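Local coordinates for 2L protein (Yaba-like disease virus, PDB 3IT8) that probably binds and neutralises host tumour necrosis factor, using an MHC class I-like scaffold joined to an Ig-like domain, at residues W148-V151 against K152-G156. Residues are numbered along the deposited sequence; the frame is centred on the assembly and turned at random.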
# COMPACT_ATOMS: atom_id res chain seq x y z
N TRP D 148 -19.44 -29.34 21.10
CA TRP D 148 -19.66 -28.39 20.02
C TRP D 148 -18.37 -27.67 19.61
O TRP D 148 -18.11 -27.49 18.42
CB TRP D 148 -20.71 -27.35 20.44
CG TRP D 148 -21.02 -26.37 19.37
CD1 TRP D 148 -20.86 -25.01 19.42
CD2 TRP D 148 -21.54 -26.66 18.07
NE1 TRP D 148 -21.25 -24.44 18.23
CE2 TRP D 148 -21.67 -25.43 17.39
CE3 TRP D 148 -21.91 -27.85 17.42
CZ2 TRP D 148 -22.15 -25.35 16.08
CZ3 TRP D 148 -22.39 -27.77 16.12
CH2 TRP D 148 -22.51 -26.53 15.46
N LYS D 149 -17.57 -27.26 20.60
CA LYS D 149 -16.34 -26.56 20.31
C LYS D 149 -15.46 -27.37 19.39
O LYS D 149 -14.79 -26.82 18.51
CB LYS D 149 -15.59 -26.21 21.61
CG LYS D 149 -16.39 -25.32 22.57
CD LYS D 149 -17.02 -24.11 21.85
CE LYS D 149 -18.14 -23.47 22.68
NZ LYS D 149 -19.02 -22.59 21.86
N ASP D 150 -15.47 -28.69 19.56
CA ASP D 150 -14.65 -29.54 18.71
C ASP D 150 -15.25 -29.64 17.32
O ASP D 150 -14.51 -29.70 16.33
CB ASP D 150 -14.50 -30.93 19.32
CG ASP D 150 -13.59 -30.93 20.53
OD1 ASP D 150 -12.47 -30.39 20.42
OD2 ASP D 150 -13.98 -31.47 21.58
N VAL D 151 -16.58 -29.65 17.24
CA VAL D 151 -17.24 -29.72 15.95
C VAL D 151 -16.83 -28.49 15.16
O VAL D 151 -16.37 -28.60 14.03
CB VAL D 151 -18.76 -29.74 16.10
CG1 VAL D 151 -19.41 -29.66 14.74
CG2 VAL D 151 -19.18 -31.01 16.79
N LYS D 152 -16.99 -27.31 15.77
CA LYS D 152 -16.63 -26.05 15.12
C LYS D 152 -15.21 -26.11 14.57
O LYS D 152 -14.94 -25.75 13.43
CB LYS D 152 -16.71 -24.89 16.10
CG LYS D 152 -18.08 -24.28 16.28
CD LYS D 152 -17.99 -23.16 17.30
CE LYS D 152 -19.32 -22.47 17.47
NZ LYS D 152 -19.27 -21.47 18.56
N ALA D 153 -14.30 -26.57 15.41
CA ALA D 153 -12.90 -26.66 15.03
C ALA D 153 -12.59 -27.69 13.94
O ALA D 153 -11.94 -27.36 12.95
CB ALA D 153 -12.07 -26.95 16.27
N TYR D 154 -13.06 -28.92 14.12
CA TYR D 154 -12.79 -29.97 13.14
C TYR D 154 -13.55 -29.80 11.84
O TYR D 154 -12.96 -29.84 10.78
CB TYR D 154 -13.10 -31.34 13.74
CG TYR D 154 -12.18 -31.72 14.87
CD1 TYR D 154 -12.62 -32.55 15.90
CD2 TYR D 154 -10.87 -31.25 14.91
CE1 TYR D 154 -11.78 -32.90 16.94
CE2 TYR D 154 -10.03 -31.59 15.94
CZ TYR D 154 -10.48 -32.42 16.95
OH TYR D 154 -9.63 -32.77 17.97
N LEU D 155 -14.86 -29.62 11.93
CA LEU D 155 -15.69 -29.48 10.74
C LEU D 155 -15.63 -28.06 10.19
O LEU D 155 -15.36 -27.85 9.01
CB LEU D 155 -17.13 -29.86 11.05
CG LEU D 155 -18.13 -29.59 9.92
CD1 LEU D 155 -17.76 -30.37 8.67
CD2 LEU D 155 -19.53 -29.95 10.39
N GLY D 156 -15.88 -27.09 11.06
CA GLY D 156 -15.84 -25.72 10.61
C GLY D 156 -14.49 -25.33 10.05
O GLY D 156 -14.40 -24.72 8.98
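The opening turns of helix 148-174, one of two long helices in the MHC-like domain, bring W148 against K152 and D150 against Y154. W148 O accepts K152 N at 2.9 Å, K149 O accepts A153 N at 3.1 Å, and D150 O takes Y154 N at 2.8 Å. At V151 the winding widens into a pi-type turn: V151 O receives L155 N at 2.8 Å and, weakly, G156 N at 3.4 Å.

The W148 indole leans forward along the helix because chi1 of -178° sets CG opposite the backbone N, and the extended chain of K152 crosses it at about a right angle. K152 CG lies over one face in a CH-pi contact, 4.1 Å from the centroid of the five-membered ring. K149 runs beside K152, and their NZ atoms are like charges close together in the model. Elsewhere round the helix, D150 CB approaches Y154 CE1 at 4.1 Å, and the Y154 ring meets F68 of helix 61-82 edge-to-face. V151 reaches L72 of that helix, while W148 and L155 both touch Y120 and F127 of the sheet.

K152 CG thus covers part of one indole face, toward its rim, while V151 O serves two backbone donors, L155 N firmly and G156 N weakly, where the helix widens.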